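PDB 3D3U: 4-hydroxybutyrate CoA-transferase from Porphyromonas gingivalis, which probably transfers coenzyme A between carboxylates such as acetate and 4-hydroxybutyrate. Local coordinates for residues A[33-38]-A[135-140]; A[197-202]-A[388-393]; A[209-214]-A[306-311]; A[258-263]-A[302-307]. All coordinates share one frame; numbering follows the deposited sequence.

Contact 1. Residues A[33-38]-A[135-140]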
loop_
_atom_site.group_PDB
_atom_site.type_symbol
_atom_site.label_atom_id
_atom_site.label_comp_id
_atom_site.label_asym_id
_atom_site.label_seq_id
_atom_site.Cartn_x
_atom_site.Cartn_y
_atom_site.Cartn_z
ATOM N N ALA A 33 5.043 7.038 -3.018
ATOM C CA ALA A 33 3.635 6.982 -3.459
ATOM C C ALA A 33 3.294 8.431 -3.753
ATOM O O ALA A 33 3.949 9.033 -4.621
ATOM C CB ALA A 33 2.695 6.338 -2.411
ATOM N N ALA A 34 2.316 9.020 -3.052
ATOM C CA ALA A 34 1.847 10.366 -3.399
ATOM C C ALA A 34 2.584 11.353 -2.551
ATOM O O ALA A 34 2.295 12.542 -2.698
ATOM C CB ALA A 34 0.357 10.522 -3.215
ATOM N N ALA A 35 3.572 10.884 -1.762
ATOM C CA ALA A 35 4.349 11.724 -0.900
ATOM C C ALA A 35 5.741 11.782 -1.391
ATOM O O ALA A 35 6.621 12.197 -0.633
ATOM C CB ALA A 35 4.370 11.208 0.508
ATOM N N ALA A 36 5.940 11.334 -2.628
ATOM C CA ALA A 36 7.220 11.274 -3.342
ATOM C C ALA A 36 7.726 12.720 -3.590
ATOM O O ALA A 36 6.925 13.583 -3.961
ATOM C CB ALA A 36 6.991 10.565 -4.659
ATOM N N PRO A 37 9.003 13.015 -3.335
ATOM C CA PRO A 37 9.456 14.362 -3.285
ATOM C C PRO A 37 10.075 14.741 -4.622
ATOM O O PRO A 37 11.291 14.811 -4.856
ATOM C CB PRO A 37 10.464 14.332 -2.135
ATOM C CG PRO A 37 10.775 12.936 -1.932
ATOM C CD PRO A 37 10.094 12.094 -2.974
ATOM N N VAL A 38 9.155 15.038 -5.499
ATOM C CA VAL A 38 9.440 15.313 -6.856
ATOM C C VAL A 38 10.202 16.627 -6.978
ATOM O O VAL A 38 11.053 16.731 -7.867
ATOM C CB VAL A 38 8.129 15.220 -7.653
ATOM C CG1 VAL A 38 7.006 15.767 -6.824
ATOM C CG2 VAL A 38 8.245 15.948 -8.985
ATOM N N PHE A 135 3.618 12.981 8.420
ATOM C CA PHE A 135 3.994 12.353 7.184
ATOM C C PHE A 135 2.870 12.417 6.176
ATOM O O PHE A 135 3.089 12.086 5.025
ATOM C CB PHE A 135 4.524 10.953 7.422
ATOM C CG PHE A 135 5.926 10.965 7.947
ATOM C CD1 PHE A 135 6.199 10.680 9.280
ATOM C CD2 PHE A 135 6.978 11.352 7.137
ATOM C CE1 PHE A 135 7.497 10.798 9.764
ATOM C CE2 PHE A 135 8.249 11.434 7.616
ATOM C CZ PHE A 135 8.508 11.175 8.926
ATOM N N GLY A 136 1.679 12.841 6.601
ATOM C CA GLY A 136 0.506 12.919 5.716
ATOM C C GLY A 136 0.045 11.571 5.194
ATOM O O GLY A 136 -0.305 10.634 5.971
ATOM N N VAL A 137 0.077 11.456 3.868
ATOM C CA VAL A 137 -0.447 10.271 3.122
ATOM C C VAL A 137 0.523 9.041 2.970
ATOM O O VAL A 137 0.248 8.064 2.265
ATOM C CB VAL A 137 -1.105 10.693 1.778
ATOM C CG1 VAL A 137 -1.941 11.990 1.949
ATOM C CG2 VAL A 137 -0.061 10.892 0.719
ATOM N N SER A 138 1.643 9.096 3.679
ATOM C CA SER A 138 2.679 8.024 3.600
ATOM C C SER A 138 3.450 7.752 4.910
ATOM O O SER A 138 4.285 8.554 5.339
ATOM C CB SER A 138 3.675 8.397 2.526
ATOM O OG SER A 138 3.443 7.555 1.461
ATOM N N CYS A 139 3.144 6.668 5.586
ATOM C CA CYS A 139 3.925 6.406 6.762
ATOM C C CYS A 139 4.922 5.316 6.335
ATOM O O CYS A 139 6.160 5.506 6.370
ATOM C CB CYS A 139 2.987 5.899 7.799
ATOM S SG CYS A 139 3.794 5.983 9.350
ATOM N N ASP A 140 4.308 4.217 5.836
ATOM C CA ASP A 140 4.925 3.000 5.351
ATOM C C ASP A 140 6.375 2.807 5.667
ATOM O O ASP A 140 6.675 2.423 6.804
ATOM C CB ASP A 140 4.655 2.861 3.883
ATOM C CG ASP A 140 4.928 4.099 3.174
ATOM O OD1 ASP A 140 6.139 4.449 3.017
ATOM O OD2 ASP A 140 3.975 4.811 2.773
#

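Contact 2. Residues A[197-202]-A[388-393]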
loop_
_atom_site.group_PDB
_atom_site.type_symbol
_atom_site.label_atom_id
_atom_site.label_comp_id
_atom_site.label_asym_id
_atom_site.label_seq_id
_atom_site.Cartn_x
_atom_site.Cartn_y
_atom_site.Cartn_z
ATOM N N LEU A 197 -17.522 -6.306 -10.910
ATOM C CA LEU A 197 -18.643 -6.193 -10.036
ATOM C C LEU A 197 -19.149 -7.537 -9.583
ATOM O O LEU A 197 -19.369 -7.711 -8.405
ATOM C CB LEU A 197 -19.728 -5.405 -10.764
ATOM C CG LEU A 197 -19.984 -4.076 -10.029
ATOM C CD1 LEU A 197 -18.743 -3.471 -9.249
ATOM C CD2 LEU A 197 -20.593 -3.048 -10.969
ATOM N N ARG A 198 -19.359 -8.489 -10.489
ATOM C CA ARG A 198 -19.804 -9.811 -10.023
ATOM C C ARG A 198 -18.758 -10.341 -9.057
ATOM O O ARG A 198 -19.132 -10.944 -8.049
ATOM C CB ARG A 198 -20.099 -10.805 -11.152
ATOM C CG ARG A 198 -21.535 -10.697 -11.681
ATOM C CD ARG A 198 -21.596 -10.632 -13.229
ATOM N NE ARG A 198 -21.429 -11.961 -13.882
ATOM C CZ ARG A 198 -21.087 -12.222 -15.177
ATOM N NH1 ARG A 198 -20.829 -11.229 -16.049
ATOM N NH2 ARG A 198 -20.983 -13.503 -15.568
ATOM N N ILE A 199 -17.459 -10.078 -9.310
ATOM C CA ILE A 199 -16.425 -10.566 -8.385
ATOM C C ILE A 199 -16.753 -10.007 -7.009
ATOM O O ILE A 199 -17.016 -10.765 -6.070
ATOM C CB ILE A 199 -14.930 -10.281 -8.892
ATOM C CG1 ILE A 199 -14.715 -10.779 -10.325
ATOM C CG2 ILE A 199 -13.853 -10.948 -8.029
ATOM C CD1 ILE A 199 -13.323 -10.510 -10.786
ATOM N N GLY A 200 -16.786 -8.679 -6.927
ATOM C CA GLY A 200 -17.266 -7.948 -5.769
ATOM C C GLY A 200 -18.441 -8.618 -5.118
ATOM O O GLY A 200 -18.444 -8.825 -3.935
ATOM N N GLN A 201 -19.434 -9.007 -5.884
ATOM C CA GLN A 201 -20.605 -9.567 -5.264
ATOM C C GLN A 201 -20.364 -10.882 -4.604
ATOM O O GLN A 201 -20.859 -11.142 -3.506
ATOM C CB GLN A 201 -21.686 -9.804 -6.250
ATOM C CG GLN A 201 -22.991 -10.003 -5.558
ATOM C CD GLN A 201 -23.533 -8.623 -5.107
ATOM O OE1 GLN A 201 -22.983 -7.566 -5.549
ATOM N NE2 GLN A 201 -24.610 -8.613 -4.276
ATOM N N ASN A 202 -19.646 -11.752 -5.270
ATOM C CA ASN A 202 -19.329 -13.012 -4.598
ATOM C C ASN A 202 -18.517 -12.875 -3.297
ATOM O O ASN A 202 -18.620 -13.750 -2.449
ATOM C CB ASN A 202 -18.552 -13.955 -5.504
ATOM C CG ASN A 202 -19.355 -14.462 -6.675
ATOM O OD1 ASN A 202 -19.446 -13.835 -7.711
ATOM N ND2 ASN A 202 -19.857 -15.677 -6.532
ATOM N N TYR A 388 -10.327 -18.829 0.660
ATOM C CA TYR A 388 -11.234 -18.709 -0.475
ATOM C C TYR A 388 -10.631 -18.096 -1.745
ATOM O O TYR A 388 -9.652 -17.369 -1.689
ATOM C CB TYR A 388 -12.431 -17.853 -0.127
ATOM C CG TYR A 388 -13.149 -18.399 0.989
ATOM C CD1 TYR A 388 -13.023 -17.858 2.223
ATOM C CD2 TYR A 388 -13.971 -19.469 0.804
ATOM C CE1 TYR A 388 -13.684 -18.361 3.263
ATOM C CE2 TYR A 388 -14.676 -20.035 1.863
ATOM C CZ TYR A 388 -14.521 -19.475 3.100
ATOM O OH TYR A 388 -15.206 -20.042 4.168
ATOM N N VAL A 389 -11.270 -18.393 -2.881
ATOM C CA VAL A 389 -10.892 -17.870 -4.177
ATOM C C VAL A 389 -12.179 -17.562 -4.898
ATOM O O VAL A 389 -13.102 -18.406 -4.927
ATOM C CB VAL A 389 -10.127 -18.931 -5.000
ATOM C CG1 VAL A 389 -9.594 -18.361 -6.241
ATOM C CG2 VAL A 389 -9.014 -19.452 -4.210
ATOM N N VAL A 390 -12.240 -16.380 -5.517
ATOM C CA VAL A 390 -13.481 -15.856 -6.069
ATOM C C VAL A 390 -13.211 -15.375 -7.458
ATOM O O VAL A 390 -12.235 -14.667 -7.660
ATOM C CB VAL A 390 -13.934 -14.637 -5.246
ATOM C CG1 VAL A 390 -15.099 -13.939 -5.931
ATOM C CG2 VAL A 390 -14.272 -15.005 -3.819
ATOM N N THR A 391 -14.096 -15.684 -8.386
ATOM C CA THR A 391 -14.028 -15.179 -9.763
ATOM C C THR A 391 -15.406 -14.725 -10.141
ATOM O O THR A 391 -16.408 -15.101 -9.497
ATOM C CB THR A 391 -13.657 -16.357 -10.646
ATOM O OG1 THR A 391 -12.236 -16.434 -10.724
ATOM C CG2 THR A 391 -14.064 -16.179 -12.078
ATOM N N GLU A 392 -15.532 -13.961 -11.202
ATOM C CA GLU A 392 -16.898 -13.770 -11.681
ATOM C C GLU A 392 -17.747 -15.049 -11.682
ATOM O O GLU A 392 -18.935 -14.954 -11.693
ATOM C CB GLU A 392 -16.972 -13.137 -13.060
ATOM C CG GLU A 392 -16.549 -14.031 -14.186
ATOM C CD GLU A 392 -15.050 -13.910 -14.534
ATOM O OE1 GLU A 392 -14.676 -14.216 -15.784
ATOM O OE2 GLU A 392 -14.275 -13.507 -13.573
ATOM N N TYR A 393 -17.184 -16.251 -11.656
ATOM C CA TYR A 393 -18.074 -17.401 -11.769
ATOM C C TYR A 393 -18.309 -17.988 -10.436
ATOM O O TYR A 393 -19.010 -19.014 -10.360
ATOM C CB TYR A 393 -17.578 -18.505 -12.714
ATOM C CG TYR A 393 -17.561 -18.013 -14.094
ATOM C CD1 TYR A 393 -18.746 -17.968 -14.856
ATOM C CD2 TYR A 393 -16.394 -17.495 -14.638
ATOM C CE1 TYR A 393 -18.774 -17.487 -16.150
ATOM C CE2 TYR A 393 -16.410 -16.959 -15.927
ATOM C CZ TYR A 393 -17.607 -16.964 -16.670
ATOM O OH TYR A 393 -17.576 -16.487 -17.972
#

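Contact 3. Residues A[209-214]-A[306-311]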
loop_
_atom_site.group_PDB
_atom_site.type_symbol
_atom_site.label_atom_id
_atom_site.label_comp_id
_atom_site.label_asym_id
_atom_site.label_seq_id
_atom_site.Cartn_x
_atom_site.Cartn_y
_atom_site.Cartn_z
ATOM N N ASP A 209 -21.376 -8.464 8.627
ATOM C CA ASP A 209 -21.409 -7.208 9.395
ATOM C C ASP A 209 -20.373 -7.338 10.510
ATOM O O ASP A 209 -20.342 -8.360 11.175
ATOM C CB ASP A 209 -22.767 -6.951 10.041
ATOM C CG ASP A 209 -23.876 -7.042 9.074
ATOM O OD1 ASP A 209 -23.679 -7.634 8.000
ATOM O OD2 ASP A 209 -25.025 -6.613 9.280
ATOM N N GLY A 210 -19.526 -6.345 10.697
ATOM C CA GLY A 210 -18.610 -6.293 11.832
ATOM C C GLY A 210 -17.150 -6.626 11.595
ATOM O O GLY A 210 -16.389 -6.724 12.573
ATOM N N ASP A 211 -16.754 -6.785 10.330
ATOM C CA ASP A 211 -15.487 -7.422 9.966
ATOM C C ASP A 211 -14.442 -6.383 9.672
ATOM O O ASP A 211 -14.766 -5.427 8.978
ATOM C CB ASP A 211 -15.649 -8.172 8.656
ATOM C CG ASP A 211 -16.387 -9.418 8.800
ATOM O OD1 ASP A 211 -16.433 -10.205 7.824
ATOM O OD2 ASP A 211 -17.006 -9.696 9.869
ATOM N N THR A 212 -13.201 -6.510 10.087
ATOM C CA THR A 212 -12.420 -5.354 9.862
ATOM C C THR A 212 -11.624 -5.716 8.611
ATOM O O THR A 212 -10.763 -6.581 8.627
ATOM C CB THR A 212 -11.626 -4.973 11.085
ATOM O OG1 THR A 212 -10.438 -5.717 11.061
ATOM C CG2 THR A 212 -12.290 -5.449 12.461
ATOM N N LEU A 213 -11.959 -5.121 7.484
ATOM C CA LEU A 213 -11.320 -5.507 6.204
ATOM C C LEU A 213 -9.979 -5.040 5.855
ATOM O O LEU A 213 -9.621 -3.932 6.178
ATOM C CB LEU A 213 -12.097 -4.948 5.023
ATOM C CG LEU A 213 -13.598 -5.145 4.994
ATOM C CD1 LEU A 213 -14.211 -4.238 3.942
ATOM C CD2 LEU A 213 -14.064 -6.595 4.919
ATOM N N GLN A 214 -9.318 -5.822 5.010
ATOM C CA GLN A 214 -8.185 -5.316 4.203
ATOM C C GLN A 214 -8.274 -5.546 2.727
ATOM O O GLN A 214 -8.180 -6.688 2.267
ATOM C CB GLN A 214 -6.836 -5.895 4.682
ATOM C CG GLN A 214 -5.668 -5.318 3.915
ATOM C CD GLN A 214 -5.304 -6.133 2.707
ATOM O OE1 GLN A 214 -4.873 -7.244 2.834
ATOM N NE2 GLN A 214 -5.528 -5.602 1.544
ATOM N N ARG A 306 -12.046 -11.057 13.168
ATOM C CA ARG A 306 -12.852 -11.078 11.959
ATOM C C ARG A 306 -12.034 -10.317 10.943
ATOM O O ARG A 306 -12.525 -9.409 10.307
ATOM C CB ARG A 306 -14.226 -10.350 12.171
ATOM C CG ARG A 306 -14.968 -10.925 13.314
ATOM C CD ARG A 306 -15.795 -9.959 14.137
ATOM N NE ARG A 306 -16.413 -10.813 15.148
ATOM C CZ ARG A 306 -17.542 -11.549 14.953
ATOM N NH1 ARG A 306 -17.994 -12.326 15.944
ATOM N NH2 ARG A 306 -18.256 -11.487 13.799
ATOM N N MET A 307 -10.758 -10.599 10.837
ATOM C CA MET A 307 -10.013 -9.774 9.908
ATOM C C MET A 307 -10.162 -10.456 8.608
ATOM O O MET A 307 -9.793 -11.630 8.520
ATOM C CB MET A 307 -8.554 -9.745 10.246
ATOM C CG MET A 307 -7.712 -9.200 9.142
ATOM S SD MET A 307 -7.573 -7.393 9.066
ATOM C CE MET A 307 -6.723 -6.984 10.590
ATOM N N VAL A 308 -10.676 -9.754 7.595
ATOM C CA VAL A 308 -10.716 -10.359 6.249
ATOM C C VAL A 308 -9.943 -9.653 5.103
ATOM O O VAL A 308 -10.376 -8.576 4.640
ATOM C CB VAL A 308 -12.179 -10.818 5.821
ATOM C CG1 VAL A 308 -13.232 -10.387 6.836
ATOM C CG2 VAL A 308 -12.476 -10.475 4.277
ATOM N N SER A 309 -8.847 -10.268 4.622
ATOM C CA SER A 309 -7.968 -9.565 3.656
ATOM C C SER A 309 -8.404 -9.983 2.311
ATOM O O SER A 309 -8.654 -11.183 2.110
ATOM C CB SER A 309 -6.473 -9.910 3.819
ATOM O OG SER A 309 -6.374 -11.252 4.221
ATOM N N ILE A 310 -8.517 -9.011 1.391
ATOM C CA ILE A 310 -8.772 -9.363 -0.009
ATOM C C ILE A 310 -7.748 -8.870 -1.032
ATOM O O ILE A 310 -7.676 -7.628 -1.299
ATOM C CB ILE A 310 -10.082 -8.867 -0.460
ATOM C CG1 ILE A 310 -11.139 -9.123 0.586
ATOM C CG2 ILE A 310 -10.326 -9.394 -1.967
ATOM C CD1 ILE A 310 -12.370 -8.301 0.353
ATOM N N ASN A 311 -7.043 -9.831 -1.639
ATOM C CA ASN A 311 -5.927 -9.534 -2.528
ATOM C C ASN A 311 -6.192 -10.132 -3.853
ATOM O O ASN A 311 -7.078 -10.964 -4.021
ATOM C CB ASN A 311 -4.637 -10.122 -2.008
ATOM C CG ASN A 311 -4.469 -9.866 -0.542
ATOM O OD1 ASN A 311 -4.444 -8.681 -0.090
ATOM N ND2 ASN A 311 -4.466 -10.989 0.260
#

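Contact 4. Residues A[258-263]-A[302-307]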
loop_
_atom_site.group_PDB
_atom_site.type_symbol
_atom_site.label_atom_id
_atom_site.label_comp_id
_atom_site.label_asym_id
_atom_site.label_seq_id
_atom_site.Cartn_x
_atom_site.Cartn_y
_atom_site.Cartn_z
ATOM N N LYS A 258 -16.684 -2.257 15.951
ATOM C CA LYS A 258 -16.389 -3.652 16.372
ATOM C C LYS A 258 -14.923 -3.957 16.338
ATOM O O LYS A 258 -14.457 -4.864 17.006
ATOM C CB LYS A 258 -17.110 -4.618 15.446
ATOM C CG LYS A 258 -18.459 -5.010 16.064
ATOM C CD LYS A 258 -19.612 -4.864 15.118
ATOM C CE LYS A 258 -20.855 -5.639 15.633
ATOM N NZ LYS A 258 -21.721 -6.113 14.427
ATOM N N LYS A 259 -14.167 -3.174 15.580
ATOM C CA LYS A 259 -12.707 -3.246 15.664
ATOM C C LYS A 259 -12.238 -3.668 17.092
ATOM O O LYS A 259 -12.670 -3.091 18.071
ATOM C CB LYS A 259 -12.114 -1.909 15.226
ATOM C CG LYS A 259 -12.440 -1.579 13.801
ATOM C CD LYS A 259 -11.515 -0.585 13.216
ATOM C CE LYS A 259 -9.990 -0.838 13.515
ATOM N NZ LYS A 259 -9.190 -1.132 12.334
ATOM N N THR A 260 -11.402 -4.689 17.243
ATOM C CA THR A 260 -10.826 -4.856 18.571
ATOM C C THR A 260 -9.444 -4.266 18.641
ATOM O O THR A 260 -8.768 -4.471 19.661
ATOM C CB THR A 260 -10.692 -6.260 18.948
ATOM O OG1 THR A 260 -9.784 -6.868 18.040
ATOM C CG2 THR A 260 -11.972 -6.968 18.715
ATOM N N LEU A 261 -9.022 -3.554 17.581
ATOM C CA LEU A 261 -7.725 -2.886 17.574
ATOM C C LEU A 261 -7.883 -1.562 16.903
ATOM O O LEU A 261 -8.341 -1.512 15.757
ATOM C CB LEU A 261 -6.683 -3.693 16.807
ATOM C CG LEU A 261 -5.246 -3.170 16.775
ATOM C CD1 LEU A 261 -4.940 -2.988 18.246
ATOM C CD2 LEU A 261 -4.204 -4.123 16.088
ATOM N N HIS A 262 -7.487 -0.484 17.586
ATOM C CA HIS A 262 -7.777 0.899 17.142
ATOM C C HIS A 262 -9.272 1.106 16.826
ATOM O O HIS A 262 -9.686 1.441 15.683
ATOM C CB HIS A 262 -6.881 1.274 15.977
ATOM C CG HIS A 262 -5.431 1.060 16.252
ATOM N ND1 HIS A 262 -4.751 1.754 17.236
ATOM C CD2 HIS A 262 -4.523 0.227 15.680
ATOM C CE1 HIS A 262 -3.492 1.340 17.270
ATOM N NE2 HIS A 262 -3.323 0.422 16.329
ATOM N N PRO A 263 -10.098 0.864 17.849
ATOM C CA PRO A 263 -11.555 0.897 17.677
ATOM C C PRO A 263 -11.981 2.275 17.235
ATOM O O PRO A 263 -11.419 3.275 17.674
ATOM C CB PRO A 263 -12.067 0.587 19.056
ATOM C CG PRO A 263 -10.984 0.967 19.920
ATOM C CD PRO A 263 -9.714 0.563 19.233
ATOM N N GLY A 302 -3.067 -9.760 13.234
ATOM C CA GLY A 302 -3.776 -10.763 13.951
ATOM C C GLY A 302 -4.686 -10.249 15.071
ATOM O O GLY A 302 -5.741 -10.886 15.281
ATOM N N LYS A 303 -4.260 -9.197 15.820
ATOM C CA LYS A 303 -5.004 -8.700 16.960
ATOM C C LYS A 303 -6.423 -8.197 16.510
ATOM O O LYS A 303 -7.348 -8.048 17.305
ATOM C CB LYS A 303 -4.287 -7.569 17.651
ATOM C CG LYS A 303 -2.810 -7.631 17.696
ATOM C CD LYS A 303 -2.277 -8.326 18.922
ATOM C CE LYS A 303 -1.046 -7.557 19.505
ATOM N NZ LYS A 303 -1.331 -6.782 20.803
ATOM N N ASN A 304 -6.616 -7.924 15.233
ATOM C CA ASN A 304 -7.924 -7.509 14.760
ATOM C C ASN A 304 -8.905 -8.658 14.467
ATOM O O ASN A 304 -8.688 -9.441 13.544
ATOM C CB ASN A 304 -7.701 -6.692 13.522
ATOM C CG ASN A 304 -7.935 -5.257 13.737
ATOM O OD1 ASN A 304 -8.999 -4.779 14.337
ATOM N ND2 ASN A 304 -7.018 -4.496 13.165
ATOM N N ASP A 305 -10.007 -8.754 15.199
ATOM C CA ASP A 305 -10.906 -9.884 14.905
ATOM C C ASP A 305 -11.724 -9.856 13.640
ATOM O O ASP A 305 -12.087 -8.743 13.084
ATOM C CB ASP A 305 -11.821 -10.128 16.047
ATOM C CG ASP A 305 -11.066 -10.504 17.228
ATOM O OD1 ASP A 305 -11.606 -11.000 18.195
ATOM O OD2 ASP A 305 -9.846 -10.329 17.244
ATOM N N ARG A 306 -12.046 -11.057 13.168
ATOM C CA ARG A 306 -12.852 -11.078 11.959
ATOM C C ARG A 306 -12.034 -10.317 10.943
ATOM O O ARG A 306 -12.525 -9.409 10.307
ATOM C CB ARG A 306 -14.226 -10.350 12.171
ATOM C CG ARG A 306 -14.968 -10.925 13.314
ATOM C CD ARG A 306 -15.795 -9.959 14.137
ATOM N NE ARG A 306 -16.413 -10.813 15.148
ATOM C CZ ARG A 306 -17.542 -11.549 14.953
ATOM N NH1 ARG A 306 -17.994 -12.326 15.944
ATOM N NH2 ARG A 306 -18.256 -11.487 13.799
ATOM N N MET A 307 -10.758 -10.599 10.837
ATOM C CA MET A 307 -10.013 -9.774 9.908
ATOM C C MET A 307 -10.162 -10.456 8.608
ATOM O O MET A 307 -9.793 -11.630 8.520
ATOM C CB MET A 307 -8.554 -9.745 10.246
ATOM C CG MET A 307 -7.712 -9.200 9.142
ATOM S SD MET A 307 -7.573 -7.393 9.066
ATOM C CE MET A 307 -6.723 -6.984 10.590
#

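Contact 1. Residues A[33-38]-A[135-140]
A35 and S138 mark the closest backbone approach of two irregular segments, with CA of A35 6.1 Å from CA of S138. Residues 33-38 run out of strand 27-30 toward helix 38-46, and P37 occupies the N-cap position, just before that helix. The partner begins with a type II' beta turn from F135 to S138, in which G136 takes the positive phi expected of its first corner. No hydrogen bond joins the segments; the contact is made by small side chains. The methyl of A35 points at the turn, and its CB meets CB of S138 at 3.5 Å, carbon against carbon. One residue earlier, CB of A34 touches CG2 of V137 at 4.0 Å. In V137, CG1 lies beside the backbone N (chi1 -41°), which puts CG2 between the backbone N and the carbonyl carbon, the crowded position, and from there it reaches the alanines. CB of A33 lies beside OG of S138, a buried hydroxyl that hydrogen-bonds to the carbonyl O of H32, the residue just before the alanine run. Beyond the turn, OD1 of D140 caps N of T142 at the start of helix 142-148. The arrangement joins two loops that each lead into a helix, one of them leaving a strand of the parallel sheet, within an N-terminal alpha/beta domain of Rossmann-like type.

Contact 2. Residues A[197-202]-A[388-393]
Apolar packing does most of the work between I199 and V390, where helix 197-202 lies over strand 388-391. The segment axes come within 7.5 Å and run roughly antiparallel, at 148°. CG1 of V390, anti to the backbone N (chi1 171°), projects toward the helix and meets three groups there. It touches CG2 of I199 at 3.9 Å, the two side chains crossing obliquely, and CB of N202, one helical turn further on, at 3.5 Å. Its third neighbour is the carbonyl O of I199, at 3.7 Å. The other branch of I199 lies mainly against backbone: its CG1 sits 3.4 Å from N of E392, where the strand has just ended. At the exposed margin, CB of R198 rests 4.3 Å from CB of E392, so the aliphatic bases of two charged residues are in touch.

Polar matching across the interface is slight, and no hydrogen bond crosses it. R198 and E392 carry opposite charges, yet NH2 of the arginine and OE1 of the glutamate remain 6.4 Å apart, too far for a salt bridge. The carboxylate is instead held by OG of S359, while OG1 of T391, whose CB points off the other way, bonds to the carbonyl O of F357. I199 also reaches A356 of the neighbouring strand 352-356. This is helix-on-sheet packing, with helix 194-204 set on one face of a predominantly parallel sheet, near its 352-356/388-391 side, the basic layer contact of an alpha/beta fold.

Contact 3. Residues A[209-214]-A[306-311]
The carbonyl O of V308 is approached by two successive residues of the neighbouring strand. N of Q214 donates to it at 3.0 Å along a nearly straight N-H line (172°), although the donor stands above the carbonyl plane. The CA-H of L213 adds a weaker contact to the same oxygen, its CA 3.6 Å away. A second sound bond runs from N of T212 to O of R306, also 3.0 Å, and the reverse link from N of V308 to O of T212 is weak at 3.3 Å. N of I310 also points at O of Q214, but the modelled separation is implausibly short and its length doubtful. The strands are parallel, their axes diverging by only 19°.

Side chains pair on both faces. T212, M307, Q214 and S309 share one: the bent chain of M307 brings SD to 3.3 Å from O of T212, and Q214, with CG anti to its backbone N (chi1 -177°), lies beside CB of S309. Helix 338-345 packs on the Q214-S309 end of this face, F341 meeting Q214 and A345 meeting S309. On the other, CD2 of L213 touches CG2 of V308 at 4.2 Å. At the start of the strands, OD2 of D211 lies near the edge of the R306 guanidinium, but its 4.5 Å to NH2 exceeds a salt bridge; OD1 of D211 accepts from N of K208. Strands 212-215 and 307-311 are the central pair at which strand order reverses, the switch point of a Rossmann-like sheet.

Contact 4. Residues A[258-263]-A[302-307]
L261 packs on K303 and N304 where two helix-to-strand connections of the alpha/beta fold meet: residues 258-263 lead to strand 266-268, and residues 302-307 pass from helix 298-303 into strand 307-311. CB of L261 lies over the N304 amide, 3.7 Å from its CG, the two side chains crossing at about a right angle. With CG anti to the backbone N (chi1 -176°), the leucine then reaches toward K303 and divides. CD2 settles against CB of K303 at 3.8 Å, an oblique aliphatic contact at the base of the lysine. CD1 turns back to its own segment and lies over one face of the H262 ring, near its rim; NE2 of that ring hydrogen-bonds to OH of Y294. V300 of helix 298-303 also meets the leucine.

Beyond the tip of the N304 amide, K259 sends its NZ to the carbonyl O of I236, in strand 235-237. T260, more exposed, turns its side chain to the partner: CG2 touches the carboxylate carbon CG of D305 at 3.9 Å, while OG1 faces the backbone, 2.8 Å from O of K303. The same OG1 accepts a weak hydrogen bond of 3.4 Å from N of D305.

How the contacts relate
From the N terminus, contact 1 comes first, closing a loop of 96 residues within the N-terminal alpha/beta domain and joining two loops that lead into helices; it is complete before the others begin. Contact 2 then opens at helix 194-204 and closes only at strand 388-391, tying that helix to the sheet and enclosing the remaining two. Inside it, contact 3 pairs strand 212-215 with strand 307-311. Contact 4 lies within that span, joining the loop before strand 266-268 to the turn leaving helix 298-303; its second segment, 302-307, overlaps contact 3 at R306 and M307. The two touch directly, CG2 of T212 lying 3.4 Å from O of D305. Contacts 2 and 3 reach the same sheet.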